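Local coordinates for protein Xaa-Pro dipeptidase (Lactobacillus brevis, PDB 3I7M) that probably acts, as the full-length enzyme, as a manganese-dependent metalloexopeptidase of family M24B, this chain being its creatinase/prolidase N-terminal domain, at residues H101-G107 against S125-T131; A18-S24 against L44-P50. The contacts are given in a common frame with arbitrary orientation. Residue numbers count along the deposited sequence, not the author numbering.

Contact 1 (H101-G107 against S125-T131); sequences HVAIEKG and SFDLDIT
Strands 101-104 and 125-129 are the two ends of a beta-alpha-beta unit whose connection contains helix 111-118; 125-129 is the outermost strand on its side of the sheet. The strands run parallel in sense but are strongly twisted against each other, their axes 4.7 Å apart at closest approach and 56° apart in direction. His-101 pairs with Ser-125 (CA-CA 4.7 Å) and Ile-104 with Asp-129 (5.4 Å), the register slipping by one residue at Asp-127, whose psi is 17°. Backbone bonds run from Val-102 N to Ser-125 O (2.9 Å), Ile-104 N to Leu-128 O (3.2 Å) and Ile-130 N to Ile-104 O (3.0 Å).

Phe-126 (chi1 m) sets its ring face over Val-102, with Val-102 CB 4.0 Å from the centroid of the Phe-126 ring in a CH-pi contact, while Ile-104 CG2 meets the ring edge; helix 111-118 packs on the same side chain. Leu-128 shares a face with Ala-103, CB to CB 3.8 Å. His-101 ND1 (chi1 m) donates a hydrogen bond to Asp-127 OD1 (chi1 p; 2.6 Å).

Lys-106, fully extended beyond chi1, carries NZ to Phe-126 O (2.9 Å), and its N bonds Asp-129 OD1 (3.1 Å). That same OD1 accepts from Thr-131 N (3.0 Å), capping helix 131-136. Three backbone bonds join these strongly twisted strands; side-chain bonds supplement them, His-101 to Asp-127 at the start, Asp-129 at the helix cap, and the Lys-106 ammonium reaching back to a strand carbonyl, beside the apolar contacts of Phe-126 and Leu-128.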
ATOM      1  N   HIS A 101       8.413   1.672  11.641  1.00 10.94           N
ATOM      2  CA  HIS A 101       8.120   2.871  10.885  1.00 11.11           C
ATOM      3  C   HIS A 101       7.415   2.513   9.601  1.00 11.04           C
ATOM      4  O   HIS A 101       7.844   1.597   8.883  1.00 10.15           O
ATOM      5  CB  HIS A 101       9.352   3.711  10.628  1.00 12.02           C
ATOM      6  CG  HIS A 101       9.999   4.174  11.868  1.00 11.03           C
ATOM      7  ND1 HIS A 101       9.662   5.354  12.488  1.00 13.36           N
ATOM      8  CD2 HIS A 101      10.852   3.534  12.696  1.00 15.52           C
ATOM      9  CE1 HIS A 101      10.400   5.480  13.585  1.00 15.25           C
ATOM     10  NE2 HIS A 101      11.103   4.375  13.749  1.00 17.64           N
ATOM     11  N   VAL A 102       6.270   3.152   9.344  1.00  9.03           N
ATOM     12  CA  VAL A 102       5.458   2.968   8.141  1.00  9.65           C
ATOM     13  C   VAL A 102       5.313   4.289   7.416  1.00  9.09           C
ATOM     14  O   VAL A 102       5.005   5.307   8.042  1.00 12.07           O
ATOM     15  CB  VAL A 102       4.055   2.369   8.459  1.00  9.55           C
ATOM     16  CG1 VAL A 102       3.301   2.181   7.174  1.00 11.73           C
ATOM     17  CG2 VAL A 102       4.192   1.053   9.211  1.00 11.61           C
ATOM     18  N   ALA A 103       5.621   4.339   6.124  1.00  8.25           N
ATOM     19  CA  ALA A 103       5.426   5.524   5.315  1.00  7.24           C
ATOM     20  C   ALA A 103       4.068   5.450   4.637  1.00  8.17           C
ATOM     21  O   ALA A 103       3.637   4.370   4.209  1.00  8.68           O
ATOM     22  CB  ALA A 103       6.510   5.602   4.264  1.00  8.66           C
ATOM     23  N   ILE A 104       3.404   6.597   4.613  1.00  7.34           N
ATOM     24  CA  ILE A 104       2.093   6.748   3.963  1.00  6.49           C
ATOM     25  C   ILE A 104       2.114   8.031   3.105  1.00  6.34           C
ATOM     26  O   ILE A 104       3.033   8.868   3.247  1.00  7.33           O
ATOM     27  CB  ILE A 104       0.914   6.766   4.957  1.00  7.36           C
ATOM     28  CG1 ILE A 104       1.188   7.731   6.090  1.00  7.65           C
ATOM     29  CG2 ILE A 104       0.680   5.335   5.479  1.00  8.28           C
ATOM     30  CD1 ILE A 104      -0.017   8.064   6.886  1.00 10.32           C
ATOM     31  N   GLU A 105       1.112   8.236   2.283  1.00  6.75           N
ATOM     32  CA  GLU A 105       0.920   9.424   1.480  1.00  6.91           C
ATOM     33  C   GLU A 105      -0.007  10.311   2.307  1.00  6.32           C
ATOM     34  O   GLU A 105      -1.244  10.338   2.166  1.00  6.73           O
ATOM     35  CB  GLU A 105       0.243   9.064   0.147  1.00  6.64           C
ATOM     36  CG  GLU A 105       1.175   8.179  -0.666  1.00  7.03           C
ATOM     37  CD  GLU A 105       0.586   7.878  -2.010  1.00  9.03           C
ATOM     38  OE1 GLU A 105      -0.175   6.881  -2.134  1.00  9.06           O
ATOM     39  OE2 GLU A 105       0.922   8.597  -2.979  1.00  9.68           O
ATOM     40  N   LYS A 106       0.588  11.093   3.182  1.00  7.19           N
ATOM     41  CA  LYS A 106      -0.195  11.822   4.181  1.00  7.33           C
ATOM     42  C   LYS A 106      -1.057  12.900   3.591  1.00  7.06           C
ATOM     43  O   LYS A 106      -2.067  13.298   4.170  1.00  6.95           O
ATOM     44  CB  LYS A 106       0.713  12.447   5.239  1.00  7.78           C
ATOM     45  CG  LYS A 106       1.396  11.383   6.029  1.00  8.14           C
ATOM     46  CD  LYS A 106       2.136  11.920   7.294  1.00  9.15           C
ATOM     47  CE  LYS A 106       2.593  10.797   8.227  1.00 10.85           C
ATOM     48  NZ  LYS A 106       3.320  11.358   9.489  1.00  9.69           N
ATOM     49  N   GLY A 107      -0.715  13.463   2.436  1.00  7.30           N
ATOM     50  CA  GLY A 107      -1.560  14.459   1.818  1.00  6.77           C
ATOM     51  C   GLY A 107      -2.888  13.947   1.341  1.00  6.18           C
ATOM     52  O   GLY A 107      -3.842  14.731   1.175  1.00  7.95           O
ATOM     53  N   SER A 125       4.734   3.079  13.822  1.00 11.39           N
ATOM     54  CA  SER A 125       4.987   4.514  13.938  1.00 11.13           C
ATOM     55  C   SER A 125       4.799   5.156  12.562  1.00 11.41           C
ATOM     56  O   SER A 125       5.546   4.834  11.635  1.00 11.15           O
ATOM     57  CB  SER A 125       6.437   4.816  14.354  1.00 11.95           C
ATOM     58  OG  SER A 125       6.719   4.342  15.665  1.00 13.96           O
ATOM     59  N   PHE A 126       3.746   5.945  12.368  1.00 11.18           N
ATOM     60  CA  PHE A 126       3.448   6.551  11.079  1.00 11.13           C
ATOM     61  C   PHE A 126       4.043   7.951  11.063  1.00 12.69           C
ATOM     62  O   PHE A 126       3.354   8.974  11.060  1.00 13.93           O
ATOM     63  CB  PHE A 126       1.917   6.562  10.822  1.00 12.98           C
ATOM     64  CG  PHE A 126       1.351   5.229  10.494  1.00 10.34           C
ATOM     65  CD1 PHE A 126       1.061   4.885   9.221  1.00 10.50           C
ATOM     66  CD2 PHE A 126       1.124   4.269  11.479  1.00 11.64           C
ATOM     67  CE1 PHE A 126       0.502   3.654   8.873  1.00 11.94           C
ATOM     68  CE2 PHE A 126       0.583   2.995  11.150  1.00 12.90           C
ATOM     69  CZ  PHE A 126       0.303   2.692   9.843  1.00 14.14           C
ATOM     70  N   ASP A 127       5.373   7.994  11.052  1.00 11.11           N
ATOM     71  CA  ASP A 127       6.110   9.240  11.150  1.00 11.18           C
ATOM     72  C   ASP A 127       6.860   9.558   9.852  1.00 12.06           C
ATOM     73  O   ASP A 127       7.767  10.373   9.809  1.00 13.62           O
ATOM     74  CB  ASP A 127       7.035   9.200  12.373  1.00 11.63           C
ATOM     75  CG  ASP A 127       7.971   8.071  12.410  1.00 13.82           C
ATOM     76  OD1 ASP A 127       8.064   7.217  11.513  1.00 11.90           O
ATOM     77  OD2 ASP A 127       8.712   8.109  13.437  1.00 18.57           O
ATOM     78  N   LEU A 128       6.477   8.903   8.775  1.00  9.81           N
ATOM     79  CA  LEU A 128       7.111   9.084   7.468  1.00  9.43           C
ATOM     80  C   LEU A 128       6.068   9.433   6.381  1.00  8.29           C
ATOM     81  O   LEU A 128       5.005   8.794   6.308  1.00  9.27           O
ATOM     82  CB  LEU A 128       7.800   7.803   7.035  1.00 10.15           C
ATOM     83  CG  LEU A 128       9.067   7.417   7.787  1.00 11.57           C
ATOM     84  CD1 LEU A 128       9.516   6.035   7.351  1.00 11.52           C
ATOM     85  CD2 LEU A 128      10.210   8.383   7.566  1.00 12.52           C
ATOM     86  N   ASP A 129       6.370  10.394   5.522  1.00  8.33           N
ATOM     87  CA  ASP A 129       5.479  10.900   4.498  1.00  7.67           C
ATOM     88  C   ASP A 129       6.211  10.769   3.187  1.00  8.51           C
ATOM     89  O   ASP A 129       7.254  11.356   2.987  1.00  8.78           O
ATOM     90  CB  ASP A 129       5.082  12.344   4.799  1.00  8.81           C
ATOM     91  CG  ASP A 129       3.964  12.843   3.932  1.00 11.74           C
ATOM     92  OD1 ASP A 129       3.487  12.097   3.065  1.00 10.07           O
ATOM     93  OD2 ASP A 129       3.545  13.995   4.169  1.00 12.28           O
ATOM     94  N   ILE A 130       5.652   9.979   2.279  1.00  6.69           N
ATOM     95  CA  ILE A 130       6.204   9.798   0.935  1.00  8.07           C
ATOM     96  C   ILE A 130       5.575  10.733  -0.095  1.00  7.46           C
ATOM     97  O   ILE A 130       5.978  10.713  -1.262  1.00  9.16           O
ATOM     98  CB  ILE A 130       6.151   8.310   0.495  1.00  6.50           C
ATOM     99  CG1 ILE A 130       7.153   7.986  -0.599  1.00  7.77           C
ATOM    100  CG2 ILE A 130       4.690   7.870   0.181  1.00  8.53           C
ATOM    101  CD1 ILE A 130       7.303   6.514  -0.867  1.00  8.68           C
ATOM    102  N   THR A 131       4.693  11.637   0.369  1.00  9.56           N
ATOM    103  CA  THR A 131       3.974  12.551  -0.537  1.00 10.59           C
ATOM    104  C   THR A 131       4.942  13.299  -1.481  1.00 10.86           C
ATOM    105  O   THR A 131       4.780  13.270  -2.692  1.00 11.28           O
ATOM    106  CB  THR A 131       3.127  13.535   0.255  1.00 11.41           C
ATOM    107  OG1 THR A 131       2.089  12.798   0.894  1.00 10.84           O
ATOM    108  CG2 THR A 131       2.485  14.612  -0.712  1.00 12.24           C
TER

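Contact 2 (A18-S24 against L44-P50); sequences ASMTYLS and LALVVFP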
ATOM      1  N   ALA A  18      12.134   2.402   6.896  1.00 13.21           N
ATOM      2  CA  ALA A  18      10.721   2.054   7.000  1.00 12.42           C
ATOM      3  C   ALA A  18      10.543   0.552   6.834  1.00 12.30           C
ATOM      4  O   ALA A  18      11.137  -0.079   5.930  1.00 13.48           O
ATOM      5  CB  ALA A  18       9.920   2.757   5.921  1.00 14.61           C
ATOM      6  N   SER A  19       9.668  -0.031   7.634  1.00 11.24           N
ATOM      7  CA  SER A  19       9.295  -1.387   7.455  1.00 11.48           C
ATOM      8  C   SER A  19       8.502  -1.653   6.187  1.00 11.74           C
ATOM      9  O   SER A  19       8.510  -2.778   5.636  1.00 12.27           O
ATOM     10  CB  SER A  19       8.451  -1.893   8.621  1.00 12.78           C
ATOM     11  OG  SER A  19       9.174  -1.833   9.866  1.00 13.67           O
HETATM   12  N   MSE A  20       7.740  -0.643   5.800  1.00 10.02           N
HETATM   13  CA  MSE A  20       6.924  -0.751   4.586  1.00 10.56           C
HETATM   14  C   MSE A  20       6.435   0.633   4.259  1.00  9.00           C
HETATM   15  O   MSE A  20       6.424   1.541   5.088  1.00 10.43           O
HETATM   16  CB  MSE A  20       5.776  -1.696   4.689  1.00 12.94           C
HETATM   17  CG  MSE A  20       4.802  -1.255   5.734  1.00 14.23           C
HETATM   18 SE   MSE A  20       3.450  -2.591   6.058  0.60 19.54          SE
HETATM   19  CE  MSE A  20       2.273  -1.594   7.029  1.00 19.09           C
ATOM     20  N   THR A  21       6.033   0.779   2.995  1.00  8.98           N
ATOM     21  CA  THR A  21       5.335   1.949   2.481  1.00  8.88           C
ATOM     22  C   THR A  21       3.944   1.517   2.044  1.00  9.16           C
ATOM     23  O   THR A  21       3.838   0.556   1.261  1.00  9.82           O
ATOM     24  CB  THR A  21       6.136   2.529   1.367  1.00  9.81           C
ATOM     25  OG1 THR A  21       7.320   3.126   1.933  1.00 10.28           O
ATOM     26  CG2 THR A  21       5.375   3.606   0.644  1.00 11.42           C
ATOM     27  N   TYR A  22       2.925   2.249   2.489  1.00  8.60           N
ATOM     28  CA  TYR A  22       1.519   1.950   2.153  1.00  8.45           C
ATOM     29  C   TYR A  22       1.056   3.046   1.242  1.00  7.30           C
ATOM     30  O   TYR A  22       0.902   4.204   1.698  1.00  8.40           O
ATOM     31  CB  TYR A  22       0.727   1.888   3.454  1.00  7.91           C
ATOM     32  CG  TYR A  22      -0.740   1.610   3.222  1.00  8.07           C
ATOM     33  CD1 TYR A  22      -1.203   0.303   3.224  1.00 10.38           C
ATOM     34  CD2 TYR A  22      -1.648   2.620   3.160  1.00  8.16           C
ATOM     35  CE1 TYR A  22      -2.545   0.048   2.982  1.00  9.81           C
ATOM     36  CE2 TYR A  22      -3.031   2.358   2.921  1.00  8.67           C
ATOM     37  CZ  TYR A  22      -3.416   1.068   2.890  1.00  7.96           C
ATOM     38  OH  TYR A  22      -4.770   0.796   2.624  1.00 12.57           O
ATOM     39  N   LEU A  23       0.840   2.759  -0.047  1.00  8.64           N
ATOM     40  CA  LEU A  23       0.384   3.740  -1.064  1.00  8.23           C
ATOM     41  C   LEU A  23      -1.125   3.583  -1.246  1.00  8.00           C
ATOM     42  O   LEU A  23      -1.617   2.436  -1.433  1.00 10.03           O
ATOM     43  CB  LEU A  23       1.102   3.475  -2.349  1.00  9.61           C
ATOM     44  CG  LEU A  23       2.613   3.671  -2.267  1.00  8.71           C
ATOM     45  CD1 LEU A  23       3.187   3.313  -3.647  1.00 12.16           C
ATOM     46  CD2 LEU A  23       3.061   5.037  -1.789  1.00  8.93           C
ATOM     47  N   SER A  24      -1.809   4.709  -1.121  1.00  7.37           N
ATOM     48  CA  SER A  24      -3.286   4.769  -1.186  1.00  8.50           C
ATOM     49  C   SER A  24      -3.812   5.741  -2.212  1.00  8.73           C
ATOM     50  O   SER A  24      -5.053   5.772  -2.418  1.00  9.55           O
ATOM     51  CB  SER A  24      -3.807   5.159   0.210  1.00  9.29           C
ATOM     52  OG  SER A  24      -3.229   6.404   0.633  1.00  8.62           O
ATOM     53  N   LEU A  44      -8.221   0.285  -1.722  1.00  9.63           N
ATOM     54  CA  LEU A  44      -7.256  -0.066  -2.765  1.00  8.65           C
ATOM     55  C   LEU A  44      -5.890   0.422  -2.300  1.00  8.96           C
ATOM     56  O   LEU A  44      -5.773   1.613  -1.930  1.00 12.56           O
ATOM     57  CB  LEU A  44      -7.616   0.602  -4.058  1.00  9.75           C
ATOM     58  CG  LEU A  44      -6.601   0.539  -5.198  1.00 10.87           C
ATOM     59  CD1 LEU A  44      -6.468  -0.894  -5.768  1.00 11.95           C
ATOM     60  CD2 LEU A  44      -6.929   1.525  -6.311  1.00 14.15           C
ATOM     61  N   ALA A  45      -4.922  -0.471  -2.248  1.00  7.47           N
ATOM     62  CA  ALA A  45      -3.596  -0.078  -1.749  1.00  8.22           C
ATOM     63  C   ALA A  45      -2.526  -0.812  -2.477  1.00  9.11           C
ATOM     64  O   ALA A  45      -2.733  -1.917  -2.999  1.00 10.26           O
ATOM     65  CB  ALA A  45      -3.522  -0.434  -0.228  1.00 11.88           C
ATOM     66  N   LEU A  46      -1.347  -0.221  -2.476  1.00  9.45           N
ATOM     67  CA  LEU A  46      -0.140  -0.838  -3.019  1.00  9.89           C
ATOM     68  C   LEU A  46       0.921  -0.776  -1.921  1.00  8.80           C
ATOM     69  O   LEU A  46       1.232   0.317  -1.442  1.00  9.94           O
ATOM     70  CB  LEU A  46       0.297  -0.161  -4.307  1.00 10.37           C
ATOM     71  CG  LEU A  46       1.303  -0.903  -5.177  1.00 12.87           C
ATOM     72  CD1 LEU A  46       1.302  -0.294  -6.592  1.00 17.16           C
ATOM     73  CD2 LEU A  46       2.642  -0.815  -4.518  1.00 14.82           C
ATOM     74  N   VAL A  47       1.382  -1.919  -1.449  1.00 10.14           N
ATOM     75  CA  VAL A  47       2.290  -2.024  -0.310  1.00  9.56           C
ATOM     76  C   VAL A  47       3.652  -2.404  -0.797  1.00 10.78           C
ATOM     77  O   VAL A  47       3.815  -3.365  -1.529  1.00 11.27           O
ATOM     78  CB  VAL A  47       1.805  -3.033   0.703  1.00  9.28           C
ATOM     79  CG1 VAL A  47       2.801  -3.189   1.869  1.00 13.18           C
ATOM     80  CG2 VAL A  47       0.379  -2.605   1.147  1.00 12.21           C
ATOM     81  N   VAL A  48       4.628  -1.599  -0.420  1.00 10.30           N
ATOM     82  CA  VAL A  48       5.998  -1.758  -0.892  1.00 10.85           C
ATOM     83  C   VAL A  48       6.914  -1.993   0.348  1.00 10.86           C
ATOM     84  O   VAL A  48       6.750  -1.397   1.419  1.00 11.06           O
ATOM     85  CB  VAL A  48       6.500  -0.489  -1.595  1.00 11.36           C
ATOM     86  CG1 VAL A  48       8.018  -0.570  -2.077  1.00 13.09           C
ATOM     87  CG2 VAL A  48       5.598  -0.112  -2.779  1.00 13.87           C
ATOM     88  N   PHE A  49       7.857  -2.944   0.205  1.00 10.77           N
ATOM     89  CA  PHE A  49       8.780  -3.287   1.268  1.00 11.30           C
ATOM     90  C   PHE A  49      10.171  -2.928   0.847  1.00 12.86           C
ATOM     91  O   PHE A  49      10.471  -2.837  -0.344  1.00 13.88           O
ATOM     92  CB  PHE A  49       8.705  -4.805   1.555  1.00 10.39           C
ATOM     93  CG  PHE A  49       7.355  -5.253   2.024  1.00 12.63           C
ATOM     94  CD1 PHE A  49       6.980  -5.083   3.342  1.00 12.59           C
ATOM     95  CD2 PHE A  49       6.441  -5.804   1.143  1.00 10.77           C
ATOM     96  CE1 PHE A  49       5.727  -5.467   3.819  1.00 13.53           C
ATOM     97  CE2 PHE A  49       5.170  -6.213   1.583  1.00 11.76           C
ATOM     98  CZ  PHE A  49       4.797  -6.022   2.930  1.00 12.13           C
ATOM     99  N   PRO A  50      11.041  -2.807   1.835  1.00 13.70           N
ATOM    100  CA  PRO A  50      12.410  -2.404   1.487  1.00 14.97           C
ATOM    101  C   PRO A  50      13.233  -3.510   0.869  1.00 16.25           C
ATOM    102  O   PRO A  50      14.241  -3.222   0.162  1.00 19.27           O
ATOM    103  CB  PRO A  50      13.012  -2.037   2.819  1.00 14.00           C
ATOM    104  CG  PRO A  50      12.217  -2.702   3.875  1.00 12.39           C
ATOM    105  CD  PRO A  50      10.780  -2.754   3.266  1.00 13.86           C
TER
HETATM  106  O   HOH W   1      -5.699   2.423   0.895  1.00 14.38           O
HETATM  107  O   HOH W   2      -6.476   3.922  -3.464  1.00 20.40           O
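Strands 20-23 and 45-48 run antiparallel, 165° between their directions and 4.7 Å between their axes, as neighbouring inner strands of the mixed sheet in this creatinase/prolidase N-terminal domain. Thr-21 and Val-48 form one hydrogen-bonded pair, with N to O distances of 2.8 Å from Thr-21 N to Val-48 O and 2.8 Å from Val-48 N to Thr-21 O. Leu-23 and Leu-46 form the next, at 2.8 Å from Leu-23 N to Leu-46 O and 2.9 Å from Leu-46 N to Leu-23 O. Between them Tyr-22 and Val-47 make a non-hydrogen-bonded pair, their CA atoms 4.7 Å apart.

Side chains alternate between the faces. Thr-21, Leu-23, Leu-46 and Val-48 share one: Leu-23 CB lies 4.2 Å from Leu-46 CB and Leu-23 CD1 4.3 Å from Val-48 CG2, and helices 5-15 and 26-33 cover this layer. Thr-21 OG1 is hydrogen-bonded to Thr-13 OG1 of helix 5-15. Tyr-22 and Val-47 occupy the other face, Tyr-22 CD1 being 3.9 Å from Val-47 CG2. Selenomethionine Met-20 makes an oblique Met-aromatic contact, its SE 5.4 Å from the Phe-49 ring centroid, and Pro-50 CD lies 3.3 Å from Ser-19 O beyond the paired strands. At the opposite end two waters take over from direct pairing: both donate to Leu-44 O at 2.9 Å, one also lying 2.5 Å from Tyr-22 OH and the other donating to Ser-24 O at 2.6 Å.

From the N terminus, the chain leaves helix 5-15, lays down strand 20-23, passes through helix 26-33 and returns as strand 45-48, so contact 2 closes the first loop. It then builds the far side of the sheet with strands 55-59 and 75-78 before strand 101-104 comes back beside 20-23. Contact 1 closes its own loop around helix 111-118; the two follow in series, neither nesting nor crossing. They meet through the parallel strands 20-23 and 101-104, where His-101 O approaches Ser-19 N at 2.7 Å and Ala-103 O approaches Tyr-22 N at 2.8 Å, both probable hydrogen bonds. With this seam, the two contacts span four adjacent strands of the sheet, 45-48, 20-23, 101-104 and 125-129.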